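Local coordinates for LbaCas13a H328A (C2c2) (Lachnospiraceae bacterium NK4A179, PDB 5WLH), which binds pre-crRNA and, as an A-cleaving CRISPR-Cas13a enzyme, probably uses the guide to find target RNA and cut RNA strands, at residues A[1127-1132]-A[1232-1237]; A[1243-1248]-A[1266-1271]; A[1210-1215]-A[1224-1229]. All coordinates share one frame; numbering follows the deposited sequence.

Contact 1: residues A[1127-1132]-A[1232-1237]; sequences YLRERD and IFENIS. With nucleotides of chain B.
Asp-1132 and Phe-1233 mark the nearest backbone approach, their CA atoms 9.3 Å apart, where the helical segment 1127-1132 lies across from the weakly bonded turn about 1232-1233 and the loop after it. A long arginine suits that gap. Arg-1129 starts with CG anti to the backbone N (chi1 -170°) and stays extended to NE, delivering its guanidinium to Glu-1234. Arg-1129 NH2 donates to Glu-1234 OE2 over 2.8 Å, in the guanidinium plane and nearly along the C-O axis of the carboxylate. A water accepts a hydrogen bond from Arg-1129 NH1 and donates one to Glu-1234 OE2, while Glu-1234 OE1 bonds His-1239. Over one guanidinium face Phe-1233 brings its ring edge, Phe-1233 CE2 lying 3.5 Å from Arg-1129 NH2, with the two planes 81° apart. Helix 1106-1145, which carries Arg-1129, probably belongs to the second HEPN nuclease domain, as in other Cas13a enzymes, and both segments also reach the RNA. Arg-1131 grips Asp-1132 side-on, NE to OD1 and NH2 to OD2, and directs NH1 and NH2 to OP1 of A28 of chain B. Asp-1132 OD2 also bonds Tyr-1276 OH. Opening the 3-10 segment, Ile-1236 N gives a weak 3.4 Å bond to O6 of G2 of chain B.

Contact 2: residues A[1243-1248]-A[1266-1271]; sequences TELRNY and YSEVFD. With nucleotides of chain B.
Leu-1245 and Glu-1268 meet between helices 1239-1250 and 1262-1273, neighbouring helices of what is probably the second HEPN domain: Arg-1246 opens an R-X4-H sequence of the kind that marks this nuclease fold. The helices stand close here, CA to CA 8.2 Å between Leu-1245 and Glu-1268. On the tight side, the branched tip of Leu-1245 does the packing: Leu-1245 CD2 rests on Glu-1268 CG at 3.8 Å and reaches Val-1269 CG2 at 4.2 Å. Apolar leucine and valine suit this seam, where both are buried; Val-1269 also packs on Trp-1125 of helix 1106-1145. Glu-1268 comes from the opposite direction with its chain extended, so its CG methylene offers an apolar surface while its carboxylate lies alongside the leucine. Glu-1268 is itself partly exposed, its OE1 paired with Arg-1272. The loose side is at Glu-1244, exposed to solvent and without contact across the segments. The far flank of 1266-1271 serves the RNA instead. There Phe-1270 offers its ring edge to A4 of chain B. Asp-1271 OD1 receives a very short 2.5 Å bond from O2' of A3 of chain B, and OD2 pairs with Lys-1308. Back at the seam, Leu-1245 CD1 lies 3.9 Å from Glu-1268 OE2.

Contact 3: residues A[1210-1215]-A[1224-1229]; sequences GEFYRY and DCYASG
Tyr-1213 reaches from helix 1205-1216 to the loop 1224-1229. Its CB and CG make no close contact with the loop; chi1 of -89° brings the ring across to it, with CD1 and CE1 beside Tyr-1226, CD2 and CE2 beside Asp-1224. Tyr-1213 CD1 is 4.3 Å from Tyr-1226 CB, and Tyr-1213 CE1 closes to 3.6 Å from Tyr-1226 CB. On the side of the acid, Tyr-1213 CE2 comes within 3.3 Å of Asp-1224 OD2. Tyr-1213 CZ follows at 3.2 Å from Asp-1224 OD1, and at the tip Tyr-1213 OH donates to Asp-1224 OD2 over 2.6 Å, on the syn side and only 16° out of the carboxylate plane. A tyrosine suits this place because its ring can pack on a neighbour while its hydroxyl bonds an acidic group. The Tyr-1213 and Tyr-1226 rings lie obliquely, their planes 32° apart. Deeper in, Phe-1212 sets its ring edge against the loop: Phe-1212 CE1 lies 3.9 Å from Tyr-1226 CB, and Cys-1225 SG sits at that edge too, a sulfur-aromatic contact. Met-1179 of helix 1171-1180 touches both Phe-1212 and Tyr-1226. Asp-1224 OD1 also accepts from Ala-1227 N at 3.0 Å, from above the carboxylate plane, which probably helps to hold the loop's shape: an Asx motif, overlapping the type I beta turn from Cys-1225 to Ser-1228.

The centres of contacts 1 and 2 lie about 19 and 18 Å from the centre of the chain, that of contact 3 about 32 Å, farther toward the periphery, yet all three are largely buried. Helix 1106-1145 is common ground: it supplies one side of contact 1, borders contact 2 and touches Tyr-1226 of contact 3 through Leu-1133. Contacts 1 and 2 join directly in the salt bridge of Glu-1130 with Arg-1246. Contact 3 is nested in the chain between the segments of contact 1. Chemistry follows place: contact 1 is charged, contact 2 apolar at its seam, and both border the RNA, whereas contact 3 is mainly aromatic and its nearest atom is about 8 Å from the nearest RNA atom.

Contact 1: residues A[1127-1132]-A[1232-1237]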
# COMPACT_ATOMS: atom_id res chain seq x y z
N TYR A 1127 -12.09 3.72 -0.92
CA TYR A 1127 -11.81 5.02 -1.52
C TYR A 1127 -10.91 4.90 -2.73
O TYR A 1127 -10.96 5.77 -3.61
CB TYR A 1127 -11.26 5.96 -0.44
CG TYR A 1127 -12.44 6.43 0.39
CD1 TYR A 1127 -13.24 7.49 -0.05
CD2 TYR A 1127 -12.83 5.75 1.54
CE1 TYR A 1127 -14.36 7.89 0.67
CE2 TYR A 1127 -13.94 6.16 2.27
CZ TYR A 1127 -14.70 7.22 1.84
OH TYR A 1127 -15.81 7.61 2.56
N LEU A 1128 -10.14 3.81 -2.83
CA LEU A 1128 -9.50 3.49 -4.10
C LEU A 1128 -10.55 3.24 -5.17
O LEU A 1128 -10.50 3.83 -6.26
CB LEU A 1128 -8.61 2.25 -3.94
CG LEU A 1128 -7.53 2.03 -5.00
CD1 LEU A 1128 -6.49 3.16 -4.93
CD2 LEU A 1128 -6.86 0.65 -4.76
N ARG A 1129 -11.52 2.37 -4.88
CA ARG A 1129 -12.55 2.07 -5.88
C ARG A 1129 -13.39 3.30 -6.21
O ARG A 1129 -13.71 3.54 -7.38
CB ARG A 1129 -13.46 0.94 -5.38
CG ARG A 1129 -14.41 0.42 -6.48
CD ARG A 1129 -15.29 -0.71 -5.95
NE ARG A 1129 -15.95 -1.43 -7.03
CZ ARG A 1129 -17.07 -1.04 -7.63
NH1 ARG A 1129 -17.66 0.09 -7.28
NH2 ARG A 1129 -17.59 -1.78 -8.60
N GLU A 1130 -13.73 4.10 -5.19
CA GLU A 1130 -14.60 5.23 -5.46
C GLU A 1130 -13.91 6.23 -6.36
O GLU A 1130 -14.54 6.80 -7.27
CB GLU A 1130 -15.05 5.91 -4.17
CG GLU A 1130 -16.14 6.95 -4.45
CD GLU A 1130 -16.75 7.48 -3.19
OE1 GLU A 1130 -16.16 8.40 -2.59
OE2 GLU A 1130 -17.84 7.00 -2.82
N ARG A 1131 -12.62 6.46 -6.12
CA ARG A 1131 -11.85 7.31 -7.02
C ARG A 1131 -11.89 6.75 -8.43
O ARG A 1131 -12.07 7.49 -9.40
CB ARG A 1131 -10.39 7.40 -6.54
CG ARG A 1131 -9.48 8.17 -7.50
CD ARG A 1131 -8.04 7.86 -7.24
NE ARG A 1131 -7.72 6.50 -7.73
CZ ARG A 1131 -6.55 5.89 -7.54
NH1 ARG A 1131 -5.57 6.51 -6.89
NH2 ARG A 1131 -6.36 4.66 -8.04
N ASP A 1132 -11.70 5.44 -8.58
CA ASP A 1132 -11.58 4.91 -9.92
C ASP A 1132 -12.92 4.75 -10.61
O ASP A 1132 -12.98 4.81 -11.84
CB ASP A 1132 -10.80 3.60 -9.88
CG ASP A 1132 -9.33 3.85 -9.59
OD1 ASP A 1132 -8.85 4.95 -9.94
OD2 ASP A 1132 -8.69 2.98 -9.00
N ILE A 1232 -18.06 -2.68 -18.26
CA ILE A 1232 -16.60 -2.82 -18.36
C ILE A 1232 -15.97 -2.77 -16.98
O ILE A 1232 -15.00 -3.47 -16.70
CB ILE A 1232 -16.06 -1.69 -19.27
CG1 ILE A 1232 -16.65 -1.82 -20.67
CG2 ILE A 1232 -14.54 -1.66 -19.31
CD1 ILE A 1232 -16.21 -3.06 -21.38
N PHE A 1233 -16.51 -1.91 -16.12
CA PHE A 1233 -15.98 -1.69 -14.78
C PHE A 1233 -16.32 -2.81 -13.81
O PHE A 1233 -15.52 -3.13 -12.90
CB PHE A 1233 -16.53 -0.35 -14.29
CG PHE A 1233 -15.88 0.16 -13.06
CD1 PHE A 1233 -14.75 0.95 -13.14
CD2 PHE A 1233 -16.44 -0.09 -11.82
CE1 PHE A 1233 -14.16 1.46 -11.99
CE2 PHE A 1233 -15.86 0.43 -10.66
CZ PHE A 1233 -14.71 1.19 -10.76
N GLU A 1234 -17.48 -3.44 -13.97
CA GLU A 1234 -17.99 -4.34 -12.94
C GLU A 1234 -18.99 -5.28 -13.59
O GLU A 1234 -19.30 -5.17 -14.78
CB GLU A 1234 -18.65 -3.53 -11.82
CG GLU A 1234 -19.96 -2.86 -12.27
CD GLU A 1234 -20.57 -1.93 -11.24
OE1 GLU A 1234 -21.74 -1.54 -11.41
OE2 GLU A 1234 -19.88 -1.61 -10.25
N ASN A 1235 -19.49 -6.23 -12.81
CA ASN A 1235 -20.65 -7.02 -13.21
C ASN A 1235 -21.89 -6.26 -12.77
O ASN A 1235 -22.18 -6.18 -11.57
CB ASN A 1235 -20.58 -8.42 -12.59
CG ASN A 1235 -21.74 -9.30 -13.00
OD1 ASN A 1235 -22.80 -8.81 -13.43
ND2 ASN A 1235 -21.57 -10.61 -12.83
N ILE A 1236 -22.61 -5.70 -13.74
CA ILE A 1236 -23.75 -4.82 -13.47
C ILE A 1236 -24.76 -5.47 -12.53
O ILE A 1236 -25.31 -4.82 -11.64
CB ILE A 1236 -24.40 -4.39 -14.80
CG1 ILE A 1236 -23.52 -3.38 -15.51
CG2 ILE A 1236 -25.79 -3.80 -14.57
CD1 ILE A 1236 -23.49 -2.05 -14.83
N SER A 1237 -25.01 -6.77 -12.71
CA SER A 1237 -25.97 -7.48 -11.86
C SER A 1237 -25.57 -7.49 -10.39
O SER A 1237 -26.43 -7.73 -9.53
CB SER A 1237 -26.13 -8.93 -12.34
OG SER A 1237 -26.49 -8.96 -13.70
P G B 2 -24.52 -14.68 -16.52
OP1 G B 2 -24.77 -16.13 -16.22
OP2 G B 2 -25.38 -13.65 -15.88
O5' G B 2 -22.99 -14.34 -16.20
C5' G B 2 -21.94 -15.01 -16.88
C4' G B 2 -20.58 -14.40 -16.63
O4' G B 2 -20.53 -13.05 -17.17
C3' G B 2 -20.16 -14.28 -15.17
O3' G B 2 -18.75 -14.41 -15.11
C2' G B 2 -20.51 -12.83 -14.84
O2' G B 2 -19.82 -12.29 -13.73
C1' G B 2 -20.13 -12.15 -16.14
N9 G B 2 -20.82 -10.88 -16.34
C8 G B 2 -22.19 -10.73 -16.38
N7 G B 2 -22.54 -9.49 -16.56
C5 G B 2 -21.34 -8.79 -16.63
C6 G B 2 -21.13 -7.40 -16.82
O6 G B 2 -21.99 -6.52 -16.95
N1 G B 2 -19.79 -7.07 -16.86
C2 G B 2 -18.76 -7.96 -16.71
N2 G B 2 -17.52 -7.42 -16.78
N3 G B 2 -18.94 -9.28 -16.52
C4 G B 2 -20.26 -9.62 -16.50
P A B 28 -2.38 4.38 -7.11
OP1 A B 28 -3.60 4.68 -7.88
OP2 A B 28 -1.61 5.46 -6.46
O5' A B 28 -2.80 3.37 -5.97
C5' A B 28 -1.82 2.77 -5.16
C4' A B 28 -1.92 1.28 -5.21
O4' A B 28 -1.38 0.77 -6.47
C3' A B 28 -1.13 0.53 -4.16
O3' A B 28 -1.75 0.55 -2.90
C2' A B 28 -1.05 -0.85 -4.77
O2' A B 28 -2.32 -1.47 -4.66
C1' A B 28 -0.81 -0.50 -6.24
N9 A B 28 0.63 -0.41 -6.53
C8 A B 28 1.42 0.70 -6.67
N7 A B 28 2.70 0.40 -6.89
C5 A B 28 2.72 -1.00 -6.90
C6 A B 28 3.75 -1.93 -7.11
N6 A B 28 5.03 -1.60 -7.36
N1 A B 28 3.43 -3.24 -7.04
C2 A B 28 2.15 -3.57 -6.81
N3 A B 28 1.09 -2.79 -6.61
C4 A B 28 1.45 -1.49 -6.67
O HOH W 1 -20.08 0.39 -8.52

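Contact 2: residues A[1243-1248]-A[1266-1271]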
# COMPACT_ATOMS: atom_id res chain seq x y z
N THR A 1243 -22.36 -2.01 -3.51
CA THR A 1243 -22.79 -0.96 -2.59
C THR A 1243 -23.02 -1.50 -1.20
O THR A 1243 -22.60 -0.89 -0.20
CB THR A 1243 -24.08 -0.32 -3.11
OG1 THR A 1243 -23.86 0.16 -4.43
CG2 THR A 1243 -24.49 0.83 -2.20
N GLU A 1244 -23.67 -2.66 -1.10
CA GLU A 1244 -23.92 -3.26 0.20
C GLU A 1244 -22.61 -3.58 0.91
O GLU A 1244 -22.48 -3.34 2.12
CB GLU A 1244 -24.77 -4.52 0.05
CG GLU A 1244 -25.01 -5.24 1.37
CD GLU A 1244 -26.26 -6.10 1.33
OE1 GLU A 1244 -27.37 -5.54 1.42
OE2 GLU A 1244 -26.12 -7.33 1.17
N LEU A 1245 -21.65 -4.15 0.18
CA LEU A 1245 -20.36 -4.48 0.80
C LEU A 1245 -19.64 -3.21 1.26
O LEU A 1245 -19.13 -3.14 2.38
CB LEU A 1245 -19.51 -5.27 -0.19
CG LEU A 1245 -18.04 -5.47 0.20
CD1 LEU A 1245 -17.94 -6.28 1.48
CD2 LEU A 1245 -17.31 -6.18 -0.97
N ARG A 1246 -19.59 -2.19 0.40
CA ARG A 1246 -18.98 -0.93 0.77
C ARG A 1246 -19.60 -0.37 2.04
O ARG A 1246 -18.90 0.04 2.98
CB ARG A 1246 -19.14 0.05 -0.40
CG ARG A 1246 -18.49 1.40 -0.20
CD ARG A 1246 -19.47 2.48 0.18
NE ARG A 1246 -18.76 3.68 0.64
CZ ARG A 1246 -18.30 4.62 -0.17
NH1 ARG A 1246 -18.47 4.51 -1.49
NH2 ARG A 1246 -17.65 5.67 0.32
N ASN A 1247 -20.93 -0.37 2.10
CA ASN A 1247 -21.61 0.17 3.27
C ASN A 1247 -21.34 -0.68 4.49
O ASN A 1247 -21.14 -0.16 5.59
CB ASN A 1247 -23.11 0.27 3.02
CG ASN A 1247 -23.48 1.39 2.07
OD1 ASN A 1247 -22.72 2.34 1.86
ND2 ASN A 1247 -24.67 1.30 1.50
N TYR A 1248 -21.34 -2.01 4.31
CA TYR A 1248 -21.06 -2.90 5.43
C TYR A 1248 -19.74 -2.54 6.08
O TYR A 1248 -19.64 -2.40 7.30
CB TYR A 1248 -21.06 -4.34 4.94
CG TYR A 1248 -20.94 -5.36 6.03
CD1 TYR A 1248 -22.06 -5.88 6.66
CD2 TYR A 1248 -19.69 -5.81 6.45
CE1 TYR A 1248 -21.95 -6.82 7.65
CE2 TYR A 1248 -19.57 -6.73 7.45
CZ TYR A 1248 -20.70 -7.24 8.05
OH TYR A 1248 -20.58 -8.17 9.06
N TYR A 1266 -12.60 -9.89 3.21
CA TYR A 1266 -11.47 -9.86 2.30
C TYR A 1266 -11.72 -10.79 1.11
O TYR A 1266 -11.36 -10.46 -0.03
CB TYR A 1266 -10.18 -10.25 3.04
CG TYR A 1266 -9.51 -9.06 3.69
CD1 TYR A 1266 -10.04 -8.48 4.84
CD2 TYR A 1266 -8.38 -8.48 3.11
CE1 TYR A 1266 -9.44 -7.36 5.42
CE2 TYR A 1266 -7.77 -7.37 3.68
CZ TYR A 1266 -8.32 -6.80 4.81
OH TYR A 1266 -7.72 -5.69 5.37
N SER A 1267 -12.37 -11.93 1.36
CA SER A 1267 -12.69 -12.83 0.26
C SER A 1267 -13.62 -12.17 -0.74
O SER A 1267 -13.45 -12.33 -1.95
CB SER A 1267 -13.36 -14.12 0.77
OG SER A 1267 -12.47 -14.89 1.54
N GLU A 1268 -14.61 -11.43 -0.25
CA GLU A 1268 -15.56 -10.84 -1.19
C GLU A 1268 -14.94 -9.65 -1.92
O GLU A 1268 -15.25 -9.42 -3.09
CB GLU A 1268 -16.85 -10.43 -0.48
CG GLU A 1268 -17.87 -9.92 -1.49
CD GLU A 1268 -19.20 -9.58 -0.88
OE1 GLU A 1268 -20.08 -9.11 -1.63
OE2 GLU A 1268 -19.37 -9.76 0.35
N VAL A 1269 -14.05 -8.91 -1.25
CA VAL A 1269 -13.29 -7.88 -1.95
C VAL A 1269 -12.49 -8.51 -3.08
O VAL A 1269 -12.56 -8.08 -4.24
CB VAL A 1269 -12.38 -7.13 -0.95
CG1 VAL A 1269 -11.35 -6.25 -1.70
CG2 VAL A 1269 -13.22 -6.28 -0.00
N PHE A 1270 -11.74 -9.56 -2.77
CA PHE A 1270 -10.99 -10.28 -3.79
C PHE A 1270 -11.90 -10.76 -4.92
O PHE A 1270 -11.54 -10.68 -6.09
CB PHE A 1270 -10.26 -11.48 -3.16
CG PHE A 1270 -9.45 -12.28 -4.12
CD1 PHE A 1270 -8.35 -11.70 -4.76
CD2 PHE A 1270 -9.73 -13.62 -4.35
CE1 PHE A 1270 -7.58 -12.43 -5.65
CE2 PHE A 1270 -8.98 -14.37 -5.23
CZ PHE A 1270 -7.88 -13.78 -5.87
N ASP A 1271 -13.07 -11.27 -4.56
CA ASP A 1271 -13.93 -11.88 -5.57
C ASP A 1271 -14.50 -10.84 -6.52
O ASP A 1271 -14.53 -11.06 -7.74
CB ASP A 1271 -15.06 -12.64 -4.91
CG ASP A 1271 -15.98 -13.29 -5.93
OD1 ASP A 1271 -15.69 -14.43 -6.36
OD2 ASP A 1271 -16.96 -12.63 -6.34
P A B 4 -13.63 -15.49 -11.65
OP1 A B 4 -13.01 -14.19 -12.06
OP2 A B 4 -13.72 -16.63 -12.60
O5' A B 4 -12.85 -16.04 -10.38
C5' A B 4 -12.66 -15.21 -9.24
C4' A B 4 -12.10 -16.02 -8.11
O4' A B 4 -13.05 -17.04 -7.73
C3' A B 4 -10.84 -16.80 -8.43
O3' A B 4 -9.68 -15.99 -8.35
C2' A B 4 -10.88 -17.92 -7.41
O2' A B 4 -10.50 -17.44 -6.12
C1' A B 4 -12.37 -18.23 -7.37
N9 A B 4 -12.75 -19.28 -8.33
C8 A B 4 -13.35 -19.16 -9.56
N7 A B 4 -13.58 -20.32 -10.14
C5 A B 4 -13.11 -21.25 -9.22
C6 A B 4 -13.04 -22.66 -9.21
N6 A B 4 -13.48 -23.44 -10.20
N1 A B 4 -12.51 -23.25 -8.11
C2 A B 4 -12.06 -22.49 -7.11
N3 A B 4 -12.07 -21.16 -7.01
C4 A B 4 -12.60 -20.61 -8.10
P A B 3 -18.11 -15.87 -14.89
OP1 A B 3 -16.65 -15.79 -15.14
OP2 A B 3 -18.95 -16.86 -15.61
O5' A B 3 -18.42 -16.12 -13.35
C5' A B 3 -17.48 -16.76 -12.55
C4' A B 3 -17.33 -16.05 -11.24
O4' A B 3 -18.22 -16.67 -10.28
C3' A B 3 -15.94 -16.18 -10.65
O3' A B 3 -15.08 -15.14 -11.08
C2' A B 3 -16.20 -16.21 -9.16
O2' A B 3 -16.47 -14.90 -8.68
C1' A B 3 -17.51 -17.00 -9.11
N9 A B 3 -17.31 -18.46 -9.14
C8 A B 3 -17.75 -19.33 -10.12
N7 A B 3 -17.45 -20.59 -9.88
C5 A B 3 -16.77 -20.53 -8.67
C6 A B 3 -16.20 -21.53 -7.85
N6 A B 3 -16.21 -22.82 -8.18
N1 A B 3 -15.60 -21.15 -6.69
C2 A B 3 -15.60 -19.85 -6.38
N3 A B 3 -16.11 -18.82 -7.07
C4 A B 3 -16.68 -19.23 -8.20

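Contact 3: residues A[1210-1215]-A[1224-1229]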
# COMPACT_ATOMS: atom_id res chain seq x y z
N GLY A 1210 -28.75 9.70 -6.40
CA GLY A 1210 -30.17 9.88 -6.71
C GLY A 1210 -30.42 11.13 -7.52
O GLY A 1210 -31.16 11.11 -8.51
N GLU A 1211 -29.80 12.24 -7.12
CA GLU A 1211 -29.99 13.48 -7.86
C GLU A 1211 -29.44 13.37 -9.27
O GLU A 1211 -30.05 13.89 -10.22
CB GLU A 1211 -29.33 14.63 -7.10
CG GLU A 1211 -29.99 14.88 -5.78
CD GLU A 1211 -29.12 15.68 -4.84
OE1 GLU A 1211 -27.94 15.93 -5.19
OE2 GLU A 1211 -29.61 16.04 -3.76
N PHE A 1212 -28.30 12.71 -9.44
CA PHE A 1212 -27.75 12.51 -10.77
C PHE A 1212 -28.73 11.77 -11.66
O PHE A 1212 -28.92 12.14 -12.83
CB PHE A 1212 -26.44 11.73 -10.69
CG PHE A 1212 -25.77 11.58 -12.00
CD1 PHE A 1212 -26.11 10.52 -12.87
CD2 PHE A 1212 -24.80 12.47 -12.40
CE1 PHE A 1212 -25.49 10.38 -14.08
CE2 PHE A 1212 -24.17 12.34 -13.62
CZ PHE A 1212 -24.51 11.28 -14.46
N TYR A 1213 -29.33 10.71 -11.12
CA TYR A 1213 -30.37 9.99 -11.86
C TYR A 1213 -31.48 10.92 -12.31
O TYR A 1213 -31.96 10.82 -13.44
CB TYR A 1213 -30.92 8.86 -10.98
CG TYR A 1213 -30.16 7.55 -11.12
CD1 TYR A 1213 -28.94 7.35 -10.47
CD2 TYR A 1213 -30.67 6.51 -11.91
CE1 TYR A 1213 -28.25 6.14 -10.59
CE2 TYR A 1213 -29.97 5.31 -12.04
CZ TYR A 1213 -28.77 5.13 -11.38
OH TYR A 1213 -28.08 3.94 -11.51
N ARG A 1214 -31.88 11.87 -11.45
CA ARG A 1214 -32.94 12.81 -11.82
C ARG A 1214 -32.44 13.89 -12.78
O ARG A 1214 -33.25 14.46 -13.53
CB ARG A 1214 -33.56 13.45 -10.57
CG ARG A 1214 -34.03 12.39 -9.59
CD ARG A 1214 -35.54 12.20 -9.59
NE ARG A 1214 -36.27 13.44 -9.84
CZ ARG A 1214 -37.22 13.58 -10.76
NH1 ARG A 1214 -37.55 12.58 -11.57
NH2 ARG A 1214 -37.82 14.75 -10.90
N TYR A 1215 -31.14 14.16 -12.79
CA TYR A 1215 -30.56 14.97 -13.85
C TYR A 1215 -30.59 14.24 -15.18
O TYR A 1215 -31.03 14.78 -16.20
CB TYR A 1215 -29.12 15.34 -13.48
CG TYR A 1215 -28.20 15.59 -14.66
CD1 TYR A 1215 -28.39 16.68 -15.50
CD2 TYR A 1215 -27.12 14.74 -14.92
CE1 TYR A 1215 -27.56 16.92 -16.55
CE2 TYR A 1215 -26.28 14.97 -15.97
CZ TYR A 1215 -26.49 16.05 -16.79
OH TYR A 1215 -25.65 16.27 -17.84
N ASP A 1224 -30.23 4.33 -17.90
CA ASP A 1224 -29.39 4.54 -16.72
C ASP A 1224 -28.04 5.10 -17.19
O ASP A 1224 -27.09 4.36 -17.41
CB ASP A 1224 -29.22 3.26 -15.91
CG ASP A 1224 -28.54 3.50 -14.56
OD1 ASP A 1224 -27.83 4.51 -14.42
OD2 ASP A 1224 -28.75 2.69 -13.63
N CYS A 1225 -27.97 6.44 -17.29
CA CYS A 1225 -26.74 7.10 -17.70
C CYS A 1225 -25.62 6.87 -16.69
O CYS A 1225 -24.45 6.71 -17.08
CB CYS A 1225 -27.00 8.60 -17.88
SG CYS A 1225 -25.53 9.56 -18.31
N TYR A 1226 -25.94 6.87 -15.40
CA TYR A 1226 -24.92 6.65 -14.38
C TYR A 1226 -24.17 5.34 -14.63
O TYR A 1226 -22.94 5.27 -14.48
CB TYR A 1226 -25.58 6.63 -13.00
CG TYR A 1226 -24.71 6.23 -11.84
CD1 TYR A 1226 -24.54 4.89 -11.50
CD2 TYR A 1226 -24.09 7.20 -11.05
CE1 TYR A 1226 -23.76 4.52 -10.45
CE2 TYR A 1226 -23.30 6.83 -9.97
CZ TYR A 1226 -23.15 5.49 -9.68
OH TYR A 1226 -22.39 5.08 -8.62
N ALA A 1227 -24.91 4.30 -15.00
CA ALA A 1227 -24.35 2.98 -15.22
C ALA A 1227 -23.84 2.77 -16.64
O ALA A 1227 -23.42 1.65 -16.97
CB ALA A 1227 -25.41 1.91 -14.89
N SER A 1228 -23.89 3.79 -17.51
CA SER A 1228 -23.45 3.60 -18.88
C SER A 1228 -21.97 3.23 -18.91
O SER A 1228 -21.15 3.87 -18.24
CB SER A 1228 -23.70 4.86 -19.72
OG SER A 1228 -23.52 4.57 -21.10
N GLY A 1229 -21.64 2.17 -19.63
CA GLY A 1229 -20.28 1.68 -19.68
C GLY A 1229 -19.85 0.83 -18.50
O GLY A 1229 -18.81 0.17 -18.60